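Local coordinates for protein xylooligosaccharide oxidase (Myceliophthora thermophila, PDB 5L6G) that oxidises the C1 hydroxyl of xylooligosaccharides and related sugars to lactones, passing the electrons through a bicovalently bound FAD to molecular oxygen, at residues L260-L274 and I377-R391. Residues are numbered along the deposited sequence; the frame is centred on the assembly and turned at random.
Sequences LLNGGMPEEMNMRVL and IIIDMYGGPNSAVTR. With XYP (beta-D-xylopyranose), chain H.
Over one face of the Arg272 guanidinium lies Ile378, its CD1 3.8 Å above the plane and displaced toward the rim, while O2 of the bound xylose and a water occupy the edge. NH1 of Arg272, a substrate-binding residue, donates to that O2 across 2.8 Å; the same water links NH1 to OD1 of Asp380, whose carboxylate runs alongside the arginine. CG of Arg272 lies between the backbone N and the carbonyl carbon (chi1 72°), and the extended chain beyond it carries the guanidinium to the sugar; NE donates to Gln283 OE1. Ile378 CD1 also touches the sugar. Thr154, Glu412 and Tyr451 hydrogen-bond the xylose too, so Arg272 and Ile378 form one wall of the substrate pocket.

The Arg391 guanidinium has the backbone O of Asn386 over one face and the Glu267 carboxyl at its edge. NH1 meets OE2 of Glu267 at 2.7 Å in a salt bridge whose hydrogen bond is nearly straight (167°). OE2 lies close to the guanidinium plane, whereas NH1 approaches from above the carboxylate, the two planes being 74° apart. A water donates to OE2 of Glu267 and OD1 of Asn386, whose ND2 donates to Met265 O. Were Glu267 replaced by an alanine, Arg391 would probably lose its carboxylate mate and the bridging water one of its acceptors.

Met381 packs its CB tightly against Met265 CE (3.5 Å), the side chains crossing at about a right angle; its SD touches Leu260 CD2.

The strands run antiparallel: Val273 and Ile379 form a hydrogen-bonded pair with two backbone bonds, and Met381 N donates to Met271 O. Strands 269-275 and 374-381 are central in the eight-stranded sheet, flanked by strands 280-286 and 409-417; helix 246-261 packs on the face bearing Val273 and Ile379, and helix 173-176 touches Met265 and Asn386.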
loop_
_atom_site.group_PDB
_atom_site.type_symbol
_atom_site.label_atom_id
_atom_site.label_comp_id
_atom_site.label_asym_id
_atom_site.label_seq_id
_atom_site.Cartn_x
_atom_site.Cartn_y
_atom_site.Cartn_z
ATOM N N LEU A 260 -5.871 -22.653 1.566
ATOM C CA LEU A 260 -6.445 -21.313 1.703
ATOM C C LEU A 260 -7.770 -21.218 0.951
ATOM O O LEU A 260 -8.775 -20.746 1.470
ATOM C CB LEU A 260 -5.475 -20.246 1.184
ATOM C CG LEU A 260 -5.903 -18.780 1.331
ATOM C CD1 LEU A 260 -6.081 -18.394 2.785
ATOM C CD2 LEU A 260 -4.875 -17.893 0.665
ATOM N N LEU A 261 -7.760 -21.708 -0.272
ATOM C CA LEU A 261 -8.887 -21.601 -1.158
ATOM C C LEU A 261 -10.075 -22.378 -0.607
ATOM O O LEU A 261 -11.230 -21.995 -0.812
ATOM C CB LEU A 261 -8.449 -22.090 -2.534
ATOM C CG LEU A 261 -9.283 -21.860 -3.765
ATOM C CD1 LEU A 261 -9.582 -20.394 -3.979
ATOM C CD2 LEU A 261 -8.534 -22.491 -4.952
ATOM N N ASN A 262 -9.799 -23.436 0.140
ATOM C CA ASN A 262 -10.848 -24.201 0.784
ATOM C C ASN A 262 -11.225 -23.783 2.205
ATOM O O ASN A 262 -11.898 -24.523 2.890
ATOM C CB ASN A 262 -10.507 -25.690 0.731
ATOM C CG ASN A 262 -10.722 -26.268 -0.656
ATOM O OD1 ASN A 262 -11.856 -26.518 -1.062
ATOM N ND2 ASN A 262 -9.639 -26.403 -1.421
ATOM N N GLY A 263 -10.833 -22.584 2.627
ATOM C CA GLY A 263 -11.306 -22.040 3.895
ATOM C C GLY A 263 -10.518 -22.539 5.092
ATOM O O GLY A 263 -11.023 -22.516 6.225
ATOM N N GLY A 264 -9.275 -22.955 4.862
ATOM C CA GLY A 264 -8.436 -23.476 5.923
ATOM C C GLY A 264 -7.973 -22.416 6.913
ATOM O O GLY A 264 -7.696 -22.718 8.072
ATOM N N MET A 265 -7.851 -21.182 6.446
ATOM C CA MET A 265 -7.329 -20.091 7.275
ATOM C C MET A 265 -8.445 -19.383 8.028
ATOM O O MET A 265 -9.307 -18.767 7.424
ATOM C CB MET A 265 -6.525 -19.082 6.435
ATOM C CG MET A 265 -5.647 -18.197 7.307
ATOM S SD MET A 265 -4.257 -17.355 6.527
ATOM C CE MET A 265 -5.083 -15.901 5.947
ATOM N N PRO A 266 -8.419 -19.449 9.357
ATOM C CA PRO A 266 -9.547 -18.863 10.062
ATOM C C PRO A 266 -9.460 -17.340 10.079
ATOM O O PRO A 266 -8.386 -16.761 9.825
ATOM C CB PRO A 266 -9.436 -19.483 11.454
ATOM C CG PRO A 266 -7.972 -19.705 11.615
ATOM C CD PRO A 266 -7.522 -20.172 10.270
ATOM N N GLU A 267 -10.588 -16.699 10.350
ATOM C CA GLU A 267 -10.664 -15.247 10.307
ATOM C C GLU A 267 -9.603 -14.575 11.171
ATOM O O GLU A 267 -9.058 -13.555 10.767
ATOM C CB GLU A 267 -12.053 -14.759 10.722
ATOM C CG GLU A 267 -13.157 -15.139 9.747
ATOM C CD GLU A 267 -14.484 -14.476 10.057
ATOM O OE1 GLU A 267 -14.521 -13.512 10.861
ATOM O OE2 GLU A 267 -15.502 -14.916 9.484
ATOM N N GLU A 268 -9.286 -15.161 12.322
ATOM C CA GLU A 268 -8.336 -14.574 13.281
ATOM C C GLU A 268 -6.877 -14.641 12.810
ATOM O O GLU A 268 -6.019 -13.949 13.369
ATOM C CB GLU A 268 -8.409 -15.309 14.628
ATOM C CG GLU A 268 -9.736 -15.186 15.360
ATOM C CD GLU A 268 -10.804 -16.167 14.913
ATOM O OE1 GLU A 268 -10.585 -17.010 13.999
ATOM O OE2 GLU A 268 -11.888 -16.082 15.515
ATOM N N MET A 269 -6.599 -15.480 11.813
ATOM C CA MET A 269 -5.248 -15.710 11.330
ATOM C C MET A 269 -4.908 -14.812 10.143
ATOM O O MET A 269 -5.695 -14.683 9.230
ATOM C CB MET A 269 -5.099 -17.168 10.900
ATOM C CG MET A 269 -3.685 -17.589 10.537
ATOM S SD MET A 269 -3.565 -19.353 10.232
ATOM C CE MET A 269 -3.911 -20.039 11.862
ATOM N N ASN A 270 -3.715 -14.233 10.176
ATOM C CA ASN A 270 -3.246 -13.302 9.164
ATOM C C ASN A 270 -1.838 -13.722 8.881
ATOM O O ASN A 270 -1.036 -13.833 9.817
ATOM C CB ASN A 270 -3.244 -11.869 9.690
ATOM C CG ASN A 270 -4.612 -11.395 10.065
ATOM O OD1 ASN A 270 -5.270 -10.727 9.271
ATOM N ND2 ASN A 270 -5.077 -11.778 11.269
ATOM N N MET A 271 -1.536 -14.012 7.623
ATOM C CA MET A 271 -0.311 -14.762 7.314
ATOM C C MET A 271 0.199 -14.472 5.911
ATOM O O MET A 271 -0.565 -14.095 5.047
ATOM C CB MET A 271 -0.547 -16.248 7.473
ATOM C CG MET A 271 0.707 -17.092 7.571
ATOM S SD MET A 271 0.403 -18.757 8.173
ATOM C CE MET A 271 -0.964 -19.278 7.120
ATOM N N ARG A 272 1.506 -14.642 5.735
ATOM C CA ARG A 272 2.167 -14.511 4.458
ATOM C C ARG A 272 3.382 -15.442 4.402
ATOM O O ARG A 272 3.895 -15.876 5.428
ATOM C CB ARG A 272 2.653 -13.087 4.291
ATOM C CG ARG A 272 3.851 -12.748 5.180
ATOM C CD ARG A 272 4.057 -11.231 5.232
ATOM N NE ARG A 272 5.221 -10.860 6.010
ATOM C CZ ARG A 272 5.577 -9.611 6.275
ATOM N NH1 ARG A 272 4.841 -8.601 5.842
ATOM N NH2 ARG A 272 6.659 -9.376 6.999
ATOM N N VAL A 273 3.817 -15.745 3.197
ATOM C CA VAL A 273 5.132 -16.315 2.972
ATOM C C VAL A 273 6.086 -15.162 2.741
ATOM O O VAL A 273 5.811 -14.313 1.919
ATOM C CB VAL A 273 5.152 -17.213 1.719
ATOM C CG1 VAL A 273 6.562 -17.707 1.445
ATOM C CG2 VAL A 273 4.199 -18.389 1.884
ATOM N N LEU A 274 7.188 -15.141 3.483
ATOM C CA LEU A 274 8.335 -14.301 3.165
ATOM C C LEU A 274 9.430 -15.219 2.679
ATOM O O LEU A 274 9.778 -16.163 3.358
ATOM C CB LEU A 274 8.843 -13.566 4.403
ATOM C CG LEU A 274 10.156 -12.787 4.230
ATOM C CD1 LEU A 274 9.991 -11.691 3.180
ATOM C CD2 LEU A 274 10.616 -12.190 5.539
ATOM N N ILE A 377 10.577 -11.937 -1.663
ATOM C CA ILE A 377 9.228 -12.064 -2.177
ATOM C C ILE A 377 8.275 -12.264 -0.989
ATOM O O ILE A 377 8.553 -13.038 -0.066
ATOM C CB ILE A 377 9.091 -13.216 -3.203
ATOM C CG1 ILE A 377 7.669 -13.277 -3.762
ATOM C CG2 ILE A 377 9.456 -14.562 -2.604
ATOM C CD1 ILE A 377 7.538 -14.217 -4.944
ATOM N N ILE A 378 7.168 -11.540 -1.009
ATOM C CA ILE A 378 6.115 -11.771 -0.039
ATOM C C ILE A 378 4.913 -12.309 -0.803
ATOM O O ILE A 378 4.554 -11.778 -1.839
ATOM C CB ILE A 378 5.764 -10.498 0.722
ATOM C CG1 ILE A 378 6.865 -10.175 1.726
ATOM C CG2 ILE A 378 4.418 -10.641 1.421
ATOM C CD1 ILE A 378 6.619 -8.897 2.505
ATOM N N ILE A 379 4.326 -13.394 -0.314
ATOM C CA ILE A 379 3.089 -13.902 -0.857
ATOM C C ILE A 379 2.101 -13.830 0.289
ATOM O O ILE A 379 2.172 -14.621 1.232
ATOM C CB ILE A 379 3.201 -15.370 -1.364
ATOM C CG1 ILE A 379 4.370 -15.525 -2.334
ATOM C CG2 ILE A 379 1.906 -15.801 -2.051
ATOM C CD1 ILE A 379 4.970 -16.904 -2.337
ATOM N N ASP A 380 1.177 -12.882 0.214
ATOM C CA ASP A 380 0.218 -12.702 1.293
ATOM C C ASP A 380 -0.906 -13.698 1.137
ATOM O O ASP A 380 -1.392 -13.904 0.026
ATOM C CB ASP A 380 -0.369 -11.292 1.259
ATOM C CG ASP A 380 0.610 -10.251 1.714
ATOM O OD1 ASP A 380 1.184 -10.399 2.799
ATOM O OD2 ASP A 380 0.772 -9.251 1.019
ATOM N N MET A 381 -1.324 -14.311 2.248
ATOM C CA MET A 381 -2.553 -15.088 2.256
ATOM C C MET A 381 -3.712 -14.089 2.257
ATOM O O MET A 381 -4.134 -13.598 3.281
ATOM C CB MET A 381 -2.616 -16.038 3.479
ATOM C CG MET A 381 -1.438 -16.982 3.582
ATOM S SD MET A 381 -1.174 -18.148 2.218
ATOM C CE MET A 381 0.037 -17.265 1.245
ATOM N N TYR A 382 -4.217 -13.797 1.070
ATOM C CA TYR A 382 -4.996 -12.592 0.828
ATOM C C TYR A 382 -6.496 -12.867 0.776
ATOM O O TYR A 382 -7.301 -12.146 1.373
ATOM C CB TYR A 382 -4.484 -11.982 -0.481
ATOM C CG TYR A 382 -5.235 -10.784 -1.003
ATOM C CD1 TYR A 382 -6.342 -10.943 -1.824
ATOM C CD2 TYR A 382 -4.827 -9.507 -0.697
ATOM C CE1 TYR A 382 -7.029 -9.863 -2.320
ATOM C CE2 TYR A 382 -5.498 -8.406 -1.198
ATOM C CZ TYR A 382 -6.603 -8.591 -2.001
ATOM O OH TYR A 382 -7.267 -7.503 -2.488
ATOM N N GLY A 383 -6.866 -13.900 0.025
ATOM C CA GLY A 383 -8.247 -14.189 -0.294
ATOM C C GLY A 383 -8.758 -15.450 0.382
ATOM O O GLY A 383 -8.379 -15.777 1.509
ATOM N N GLY A 384 -9.664 -16.141 -0.299
ATOM C CA GLY A 384 -10.285 -17.321 0.245
ATOM C C GLY A 384 -11.537 -17.006 1.039
ATOM O O GLY A 384 -11.811 -15.856 1.354
ATOM N N PRO A 385 -12.283 -18.049 1.415
ATOM C CA PRO A 385 -13.620 -17.927 2.008
ATOM C C PRO A 385 -13.729 -17.145 3.316
ATOM O O PRO A 385 -14.821 -16.657 3.653
ATOM C CB PRO A 385 -14.032 -19.382 2.252
ATOM C CG PRO A 385 -13.196 -20.194 1.344
ATOM C CD PRO A 385 -11.917 -19.451 1.141
ATOM N N ASN A 386 -12.633 -17.024 4.056
ATOM C CA ASN A 386 -12.654 -16.346 5.351
ATOM C C ASN A 386 -12.061 -14.957 5.392
ATOM O O ASN A 386 -12.074 -14.309 6.445
ATOM C CB ASN A 386 -11.985 -17.221 6.398
ATOM C CG ASN A 386 -12.746 -18.499 6.617
ATOM O OD1 ASN A 386 -13.971 -18.483 6.664
ATOM N ND2 ASN A 386 -12.040 -19.610 6.680
ATOM N N SER A 387 -11.570 -14.484 4.260
ATOM C CA SER A 387 -10.905 -13.202 4.201
ATOM C C SER A 387 -11.896 -12.027 4.258
ATOM O O SER A 387 -12.867 -11.967 3.495
ATOM C CB SER A 387 -10.069 -13.112 2.933
ATOM O OG SER A 387 -9.540 -11.800 2.786
ATOM N N ALA A 388 -11.643 -11.092 5.169
ATOM C CA ALA A 388 -12.410 -9.869 5.215
ATOM C C ALA A 388 -12.151 -9.021 3.966
ATOM O O ALA A 388 -13.043 -8.297 3.512
ATOM C CB ALA A 388 -12.073 -9.086 6.484
ATOM N N VAL A 389 -10.947 -9.128 3.394
ATOM C CA VAL A 389 -10.604 -8.337 2.211
ATOM C C VAL A 389 -11.563 -8.643 1.066
ATOM O O VAL A 389 -12.135 -7.740 0.461
ATOM C CB VAL A 389 -9.154 -8.582 1.744
ATOM C CG1 VAL A 389 -8.887 -7.875 0.415
ATOM C CG2 VAL A 389 -8.164 -8.102 2.802
ATOM N N THR A 390 -11.765 -9.928 0.800
ATOM C CA THR A 390 -12.555 -10.352 -0.330
ATOM C C THR A 390 -14.029 -10.625 0.031
ATOM O O THR A 390 -14.757 -11.237 -0.738
ATOM C CB THR A 390 -11.895 -11.586 -0.984
ATOM O OG1 THR A 390 -11.603 -12.555 0.022
ATOM C CG2 THR A 390 -10.599 -11.209 -1.658
ATOM N N ARG A 391 -14.469 -10.167 1.202
ATOM C CA ARG A 391 -15.891 -10.118 1.527
ATOM C C ARG A 391 -16.497 -8.758 1.192
ATOM O O ARG A 391 -17.708 -8.602 1.194
ATOM C CB ARG A 391 -16.118 -10.434 3.007
ATOM C CG ARG A 391 -16.153 -11.918 3.267
ATOM C CD ARG A 391 -16.243 -12.250 4.746
ATOM N NE ARG A 391 -16.350 -13.696 4.930
ATOM C CZ ARG A 391 -16.088 -14.344 6.061
ATOM N NH1 ARG A 391 -15.662 -13.694 7.137
ATOM N NH2 ARG A 391 -16.246 -15.661 6.114
HETATM O O1 XYP H . 4.431 -5.584 2.438
HETATM C C1 XYP H . 5.404 -4.811 3.138
HETATM C C2 XYP H . 5.986 -5.650 4.274
HETATM C C3 XYP H . 7.170 -4.949 4.927
HETATM C C4 XYP H . 8.189 -4.540 3.867
HETATM C C5 XYP H . 7.520 -3.726 2.752
HETATM O O2 XYP H . 4.954 -5.856 5.239
HETATM O O3 XYP H . 7.743 -5.772 5.957
HETATM O O4 XYP H . 9.197 -3.709 4.454
HETATM O O5 XYP H . 6.395 -4.408 2.207
HETATM O O HOH W 1 -15.775 -17.080 8.035
HETATM O O HOH W 2 -3.419 -12.795 5.886
HETATM O O HOH W 3 2.286 -8.759 4.487
#